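Local coordinates for protein glucosamine--fructose-6-phosphate aminotransferase [isomerizing] (Francisella tularensis subsp. tularensis, PDB 3TBF) that probably catalyses the formation of glucosamine 6-phosphate from fructose 6-phosphate and glutamine, its C-terminal portion comprising two SIS domains, at residues A[340-343]-A[344-348]; A[201-204]-A[205-209]; A[308-312]-A[313-317]. All coordinates share one frame; numbering follows the deposited sequence.

Interaction 1: residues A[340-343]-A[344-348]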
loop_
_atom_site.group_PDB
_atom_site.type_symbol
_atom_site.label_atom_id
_atom_site.label_comp_id
_atom_site.label_asym_id
_atom_site.label_seq_id
_atom_site.Cartn_x
_atom_site.Cartn_y
_atom_site.Cartn_z
ATOM N N PHE A 340 -10.253 -6.424 17.157
ATOM C CA PHE A 340 -9.570 -7.504 16.489
ATOM C C PHE A 340 -8.077 -7.280 16.536
ATOM O O PHE A 340 -7.350 -8.238 16.271
ATOM C CB PHE A 340 -10.032 -7.619 15.069
ATOM C CG PHE A 340 -11.238 -8.439 14.910
ATOM C CD1 PHE A 340 -11.217 -9.778 15.284
ATOM C CD2 PHE A 340 -12.373 -7.919 14.336
ATOM C CE1 PHE A 340 -12.322 -10.570 15.116
ATOM C CE2 PHE A 340 -13.470 -8.697 14.173
ATOM C CZ PHE A 340 -13.462 -10.031 14.573
ATOM N N THR A 341 -7.620 -6.044 16.813
ATOM C CA THR A 341 -6.194 -5.770 16.965
ATOM C C THR A 341 -5.572 -6.501 18.141
ATOM O O THR A 341 -4.439 -6.970 18.056
ATOM C CB THR A 341 -5.881 -4.251 17.104
ATOM O OG1 THR A 341 -6.257 -3.593 15.905
ATOM C CG2 THR A 341 -4.420 -3.976 17.218
ATOM N N ILE A 342 -6.335 -6.653 19.227
ATOM C CA ILE A 342 -5.802 -7.178 20.450
ATOM C C ILE A 342 -5.208 -8.604 20.314
ATOM O O ILE A 342 -4.109 -8.851 20.770
ATOM C CB ILE A 342 -6.858 -7.145 21.542
ATOM C CG1 ILE A 342 -7.472 -5.730 21.761
ATOM C CG2 ILE A 342 -6.300 -7.665 22.827
ATOM C CD1 ILE A 342 -6.546 -4.515 21.883
ATOM N N PRO A 343 -5.944 -9.541 19.718
ATOM C CA PRO A 343 -5.450 -10.866 19.537
ATOM C C PRO A 343 -4.176 -10.876 18.735
ATOM O O PRO A 343 -3.318 -11.732 18.949
ATOM C CB PRO A 343 -6.564 -11.565 18.694
ATOM C CG PRO A 343 -7.766 -10.729 18.751
ATOM C CD PRO A 343 -7.403 -9.447 19.425
ATOM N N LEU A 344 -4.069 -9.964 17.770
ATOM C CA LEU A 344 -2.936 -9.941 16.922
ATOM C C LEU A 344 -1.758 -9.422 17.735
ATOM O O LEU A 344 -0.618 -9.851 17.550
ATOM C CB LEU A 344 -3.245 -9.089 15.708
ATOM C CG LEU A 344 -4.463 -9.495 14.851
ATOM C CD1 LEU A 344 -4.549 -8.659 13.544
ATOM C CD2 LEU A 344 -4.411 -10.986 14.512
ATOM N N GLN A 345 -2.002 -8.526 18.680
ATOM C CA GLN A 345 -0.884 -8.041 19.507
ATOM C C GLN A 345 -0.443 -9.166 20.396
ATOM O O GLN A 345 0.744 -9.345 20.592
ATOM C CB GLN A 345 -1.253 -6.861 20.375
ATOM C CG GLN A 345 -1.810 -5.716 19.645
ATOM C CD GLN A 345 -2.473 -4.712 20.554
ATOM O OE1 GLN A 345 -3.134 -5.062 21.546
ATOM N NE2 GLN A 345 -2.270 -3.436 20.238
ATOM N N LEU A 346 -1.396 -9.912 20.949
ATOM C CA LEU A 346 -1.067 -11.010 21.854
ATOM C C LEU A 346 -0.317 -12.121 21.117
ATOM O O LEU A 346 0.617 -12.727 21.640
ATOM C CB LEU A 346 -2.319 -11.550 22.509
ATOM C CG LEU A 346 -2.952 -10.697 23.629
ATOM C CD1 LEU A 346 -4.253 -11.319 24.202
ATOM C CD2 LEU A 346 -2.019 -10.497 24.769
ATOM N N LEU A 347 -0.681 -12.335 19.876
ATOM C CA LEU A 347 -0.039 -13.324 19.071
ATOM C C LEU A 347 1.389 -12.964 18.914
ATOM O O LEU A 347 2.273 -13.821 19.023
ATOM C CB LEU A 347 -0.688 -13.405 17.704
ATOM C CG LEU A 347 -0.133 -14.535 16.781
ATOM C CD1 LEU A 347 -0.199 -15.938 17.425
ATOM C CD2 LEU A 347 -0.813 -14.531 15.413
ATOM N N SER A 348 1.642 -11.703 18.632
ATOM C CA SER A 348 2.994 -11.316 18.346
ATOM C C SER A 348 3.816 -11.343 19.613
ATOM O O SER A 348 4.994 -11.674 19.565
ATOM C CB SER A 348 3.087 -9.933 17.662
ATOM O OG SER A 348 2.930 -8.904 18.638
#
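The carbonyl oxygen of Thr341 takes two backbone N-H groups from the next turn of the helix. Gln345 N lies 3.0 Å from Thr341 O, nearly in line with the C=O bond, while Leu344 N reaches the same oxygen by a weak, strongly bent bond (N-H...O 122°). Two further helical bonds follow, from Leu346 N to Ile342 O at 2.9 Å and from Leu347 N to Pro343 O, also at 2.9 Å. Pro343 interrupts the ladder: its ring nitrogen has no hydrogen to give to the preceding turn, and the helix is kinked there.

Among the side chains, Gln345 does most of the touching. With CG set beside its own backbone N (chi1 -55°) and the chain extended beyond it, the aliphatic part runs back over the preceding turn, and Gln345 CG comes within 3.3 Å of Thr341 O. The amide lies against two neighbours: Gln345 NE2 meets the methyl Thr341 CG2 at 3.7 Å, and Gln345 OE1 lies 3.5 Å from Ile342 CD1. These are van der Waals contacts; Gln345 OE1 accepts a hydrogen bond from Gln21, and Thr341 OG1 turns back to Pro337 O, a helix-internal bond that satisfies the buried hydroxyl. One turn further on, Ser348 OG donates to Gln345 O at 3.0 Å. On another face Leu344 CG packs 3.5 Å from Phe340 O.

The whole segment is buried in helix 335-355 of the second SIS domain, an alpha/beta fold with a central parallel sheet. Leu344 and Leu347 face strand 278-283, Thr341 and Ser348 lie against helix 238-253, and Pro343 and Leu346 meet Ile217 of helix 214-221.

Interaction 2: residues A[201-204]-A[205-209]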
loop_
_atom_site.group_PDB
_atom_site.type_symbol
_atom_site.label_atom_id
_atom_site.label_comp_id
_atom_site.label_asym_id
_atom_site.label_seq_id
_atom_site.Cartn_x
_atom_site.Cartn_y
_atom_site.Cartn_z
ATOM N N LYS A 201 -18.123 3.912 23.205
ATOM C CA LYS A 201 -18.075 3.622 24.656
ATOM C C LYS A 201 -18.033 2.119 25.019
ATOM O O LYS A 201 -17.500 1.729 26.065
ATOM C CB LYS A 201 -19.213 4.274 25.361
ATOM C CG LYS A 201 -19.129 5.754 25.351
ATOM C CD LYS A 201 -20.286 6.277 26.128
ATOM C CE LYS A 201 -20.415 7.759 26.052
ATOM N NZ LYS A 201 -21.850 8.111 26.313
ATOM N N ASN A 202 -18.552 1.283 24.128
ATOM C CA ASN A 202 -18.665 -0.122 24.406
ATOM C C ASN A 202 -17.370 -0.819 24.099
ATOM O O ASN A 202 -17.251 -2.005 24.384
ATOM C CB ASN A 202 -19.789 -0.768 23.588
ATOM C CG ASN A 202 -21.197 -0.242 23.976
ATOM O OD1 ASN A 202 -21.422 0.314 25.071
ATOM N ND2 ASN A 202 -22.138 -0.420 23.058
ATOM N N ILE A 203 -16.411 -0.120 23.507
ATOM C CA ILE A 203 -15.158 -0.752 23.179
ATOM C C ILE A 203 -14.414 -1.341 24.380
ATOM O O ILE A 203 -13.749 -2.375 24.276
ATOM C CB ILE A 203 -14.169 0.203 22.388
ATOM C CG1 ILE A 203 -14.732 0.510 20.994
ATOM C CG2 ILE A 203 -12.841 -0.495 22.205
ATOM C CD1 ILE A 203 -13.900 1.476 20.111
ATOM N N ARG A 204 -14.471 -0.664 25.507
ATOM C CA ARG A 204 -13.746 -1.117 26.690
ATOM C C ARG A 204 -14.081 -2.559 27.082
ATOM O O ARG A 204 -13.196 -3.388 27.248
ATOM C CB ARG A 204 -14.042 -0.195 27.852
ATOM C CG ARG A 204 -13.394 -0.668 29.104
ATOM C CD ARG A 204 -13.336 0.383 30.200
ATOM N NE ARG A 204 -12.439 -0.079 31.271
ATOM C CZ ARG A 204 -11.809 0.706 32.140
ATOM N NH1 ARG A 204 -11.951 2.021 32.088
ATOM N NH2 ARG A 204 -11.044 0.162 33.068
ATOM N N ALA A 205 -15.363 -2.862 27.199
ATOM C CA ALA A 205 -15.786 -4.224 27.521
ATOM C C ALA A 205 -15.341 -5.215 26.449
ATOM O O ALA A 205 -14.944 -6.336 26.730
ATOM C CB ALA A 205 -17.313 -4.283 27.711
ATOM N N LEU A 206 -15.413 -4.805 25.202
ATOM C CA LEU A 206 -15.104 -5.737 24.118
ATOM C C LEU A 206 -13.575 -6.005 24.093
ATOM O O LEU A 206 -13.118 -7.122 23.821
ATOM C CB LEU A 206 -15.620 -5.156 22.841
ATOM C CG LEU A 206 -17.138 -4.933 22.819
ATOM C CD1 LEU A 206 -17.504 -4.315 21.476
ATOM C CD2 LEU A 206 -17.944 -6.220 23.062
ATOM N N VAL A 207 -12.794 -4.994 24.449
ATOM C CA VAL A 207 -11.363 -5.150 24.464
ATOM C C VAL A 207 -10.985 -6.088 25.587
ATOM O O VAL A 207 -10.146 -6.971 25.445
ATOM C CB VAL A 207 -10.663 -3.789 24.571
ATOM C CG1 VAL A 207 -9.180 -3.933 24.971
ATOM C CG2 VAL A 207 -10.806 -3.001 23.223
HETATM N N MSE A 208 -11.648 -5.917 26.714
HETATM C CA MSE A 208 -11.409 -6.796 27.841
HETATM C C MSE A 208 -11.717 -8.257 27.503
HETATM O O MSE A 208 -10.920 -9.143 27.828
HETATM C CB MSE A 208 -12.211 -6.309 29.026
HETATM C CG MSE A 208 -11.987 -7.115 30.257
HETATM SE SE MSE A 208 -10.192 -6.802 31.000
HETATM C CE MSE A 208 -10.202 -4.915 31.688
ATOM N N GLY A 209 -12.839 -8.501 26.822
ATOM C CA GLY A 209 -13.172 -9.835 26.283
ATOM C C GLY A 209 -12.083 -10.389 25.390
ATOM O O GLY A 209 -11.778 -11.601 25.397
#
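Asn202 contributes its carbonyl oxygen, which receives a long, weak bond from Leu206 N (3.4 Å). The side chain of Leu206 lies over the same oxygen: its CG, placed beside the backbone N (chi1 -61°), sits 3.3 Å from Asn202 O. A polar atom at the beginning of the turn is thus partly covered by a branched apolar group.

Ile203 makes the closest contact between two side chains. Its CG2 methyl meets Val207 CG2 at 3.4 Å, shorter than usual for two carbons, with the side chains crossing at a slant. In the backbone beside them, Val207 N donates to Ile203 O at 2.8 Å, almost collinear with the carbonyl bond. Val207 CG2 stands beside its own backbone N and hence also over Ile203 O, at 3.2 Å, making this corner of the helix tightly filled.

Arg204 O accepts from Met208 N at 3.0 Å, a fairly straight bond (162°). The chain of Arg204 extends away from the turn, and its NH1 forms a weak hydrogen bond with Ser26. Met208 is a selenomethionine, and its CB lies 3.6 Å from Arg204 O.

This turn of helix 203-211, just beyond helix 190-201, packs against two other helices. Ile203 and Leu206 pack on Ser335 at the beginning of helix 335-355, while Arg204, Val207 and Met208 lie against Pro22 of helix 21-30.

Interaction 3: residues A[308-312]-A[313-317]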
loop_
_atom_site.group_PDB
_atom_site.type_symbol
_atom_site.label_atom_id
_atom_site.label_comp_id
_atom_site.label_asym_id
_atom_site.label_seq_id
_atom_site.Cartn_x
_atom_site.Cartn_y
_atom_site.Cartn_z
ATOM N N LEU A 308 -7.763 -18.312 12.672
ATOM C CA LEU A 308 -8.796 -17.332 12.415
ATOM C C LEU A 308 -9.340 -16.732 13.666
ATOM O O LEU A 308 -9.685 -17.439 14.583
ATOM C CB LEU A 308 -9.929 -17.945 11.633
ATOM C CG LEU A 308 -9.579 -18.733 10.365
ATOM C CD1 LEU A 308 -10.842 -19.360 9.875
ATOM C CD2 LEU A 308 -8.914 -17.877 9.282
ATOM N N PHE A 309 -9.422 -15.408 13.675
ATOM C CA PHE A 309 -10.063 -14.673 14.693
ATOM C C PHE A 309 -11.337 -14.116 14.127
ATOM O O PHE A 309 -11.365 -13.328 13.196
ATOM C CB PHE A 309 -9.165 -13.552 15.147
ATOM C CG PHE A 309 -7.882 -14.021 15.741
ATOM C CD1 PHE A 309 -7.853 -14.644 16.966
ATOM C CD2 PHE A 309 -6.715 -13.845 15.079
ATOM C CE1 PHE A 309 -6.663 -15.089 17.519
ATOM C CE2 PHE A 309 -5.525 -14.279 15.638
ATOM C CZ PHE A 309 -5.523 -14.919 16.868
ATOM N N VAL A 310 -12.419 -14.508 14.731
ATOM C CA VAL A 310 -13.713 -14.508 14.100
ATOM C C VAL A 310 -14.687 -13.903 15.076
ATOM O O VAL A 310 -14.551 -14.106 16.245
ATOM C CB VAL A 310 -14.027 -16.002 13.803
ATOM C CG1 VAL A 310 -15.506 -16.356 14.024
ATOM C CG2 VAL A 310 -13.419 -16.437 12.464
ATOM N N ASP A 311 -15.655 -13.135 14.604
ATOM C CA ASP A 311 -16.705 -12.597 15.475
ATOM C C ASP A 311 -17.678 -13.732 15.758
ATOM O O ASP A 311 -17.968 -14.531 14.846
ATOM C CB ASP A 311 -17.450 -11.434 14.822
ATOM C CG ASP A 311 -18.493 -10.803 15.747
ATOM O OD1 ASP A 311 -19.568 -11.405 16.003
ATOM O OD2 ASP A 311 -18.239 -9.688 16.247
ATOM N N LYS A 312 -18.171 -13.803 16.995
ATOM C CA LYS A 312 -19.042 -14.915 17.441
ATOM C C LYS A 312 -20.253 -15.082 16.528
ATOM O O LYS A 312 -20.634 -16.194 16.236
ATOM C CB LYS A 312 -19.535 -14.718 18.882
ATOM C CG LYS A 312 -18.401 -14.702 19.981
ATOM C CD LYS A 312 -18.985 -14.484 21.390
ATOM C CE LYS A 312 -18.330 -15.356 22.497
ATOM N NZ LYS A 312 -18.715 -14.840 23.907
ATOM N N ALA A 313 -20.808 -13.961 16.054
ATOM C CA ALA A 313 -21.969 -13.953 15.153
ATOM C C ALA A 313 -21.734 -14.560 13.757
ATOM O O ALA A 313 -22.677 -14.640 12.986
ATOM C CB ALA A 313 -22.526 -12.516 15.005
ATOM N N VAL A 314 -20.525 -14.998 13.427
ATOM C CA VAL A 314 -20.288 -15.619 12.130
ATOM C C VAL A 314 -19.640 -16.959 12.292
ATOM O O VAL A 314 -19.430 -17.637 11.320
ATOM C CB VAL A 314 -19.407 -14.704 11.163
ATOM C CG1 VAL A 314 -20.097 -13.318 10.961
ATOM C CG2 VAL A 314 -17.930 -14.583 11.666
ATOM N N LYS A 315 -19.391 -17.393 13.524
ATOM C CA LYS A 315 -18.585 -18.604 13.753
ATOM C C LYS A 315 -19.190 -19.896 13.212
ATOM O O LYS A 315 -18.476 -20.823 12.811
ATOM C CB LYS A 315 -18.320 -18.777 15.228
ATOM C CG LYS A 315 -17.125 -19.646 15.518
ATOM C CD LYS A 315 -17.514 -21.051 15.917
ATOM C CE LYS A 315 -16.336 -22.021 15.719
ATOM N NZ LYS A 315 -15.556 -22.252 16.957
ATOM N N GLU A 316 -20.510 -19.955 13.215
ATOM C CA GLU A 316 -21.229 -21.103 12.676
ATOM C C GLU A 316 -21.002 -21.250 11.188
ATOM O O GLU A 316 -20.928 -22.360 10.679
ATOM C CB GLU A 316 -22.716 -20.949 12.932
ATOM C CG GLU A 316 -23.265 -22.043 13.824
ATOM C CD GLU A 316 -22.567 -22.097 15.184
ATOM O OE1 GLU A 316 -21.470 -22.723 15.247
ATOM O OE2 GLU A 316 -23.124 -21.521 16.168
ATOM N N ARG A 317 -20.877 -20.123 10.495
ATOM C CA ARG A 317 -20.554 -20.104 9.066
ATOM C C ARG A 317 -19.076 -20.357 8.734
ATOM O O ARG A 317 -18.712 -20.479 7.575
ATOM C CB ARG A 317 -21.061 -18.792 8.462
ATOM C CG ARG A 317 -22.593 -18.762 8.401
ATOM C CD ARG A 317 -23.170 -17.388 8.126
ATOM N NE ARG A 317 -23.280 -16.539 9.316
ATOM C CZ ARG A 317 -23.767 -15.292 9.302
ATOM N NH1 ARG A 317 -24.188 -14.748 8.161
ATOM N NH2 ARG A 317 -23.846 -14.574 10.423
HETATM O O HOH W 1 -21.995 -17.651 14.285
#
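Two kinds of polar contact join Asp311 to the residues after it. The side chain supplies one: Asp311 OD1 receives Ala313 N at 2.8 Å on its anti lone pair, closing an Asx turn. It gets there because CG is swung anti to the backbone N (chi1 -177°), which also lets the other oxygen, OD2, accept from Ala330 N. The carboxylate is therefore held at both oxygens.

The backbone supplies the second. Val314 N donates to Asp311 O at 3.0 Å, from well above the carbonyl plane, and closes a type I beta turn over residues 311-314. Lys315 N then reaches Lys312 O at 3.2 Å, again from above the plane, so a second turn overlaps the first. These turns carry the chain off the C-terminal end of strand 305-311, in the parallel sheet of the second SIS domain, towards strand 324-328.

A water bridges the next step, donating to Lys312 O at 2.8 Å and accepting from Glu316 N at 2.9 Å. Further along, the guanidinium of Arg317 comes back edge-on, NH2 giving an in-plane bond to Ala313 O.

Apolar contacts accompany the turns. Val310 CG1 meets Val314 CG2 at 3.8 Å and Lys315 CB at 3.9 Å. Leu289 of helix 289-301 touches Val314 and Arg317.

From the N terminus the chain meets interaction 2 first, then interaction 3, then interaction 1. All three are local contacts within continuous stretches, in series, so none encloses or crosses another. Interaction 2 is a turn of helix 203-211, interaction 3 the exit from strand 305-311, and interaction 1 lies in helix 335-355. The last of these joins the other two: Ile342 CG1 packs on Val207 CG1 at 4.1 Å, while Phe340, Pro343 and Leu344 pack against Phe309 on the strand. Interactions 2 and 3 do not touch, their nearest atoms being about 8 Å apart. Helix 335-355 thus touches both the sheet of the second SIS domain and helix 203-211.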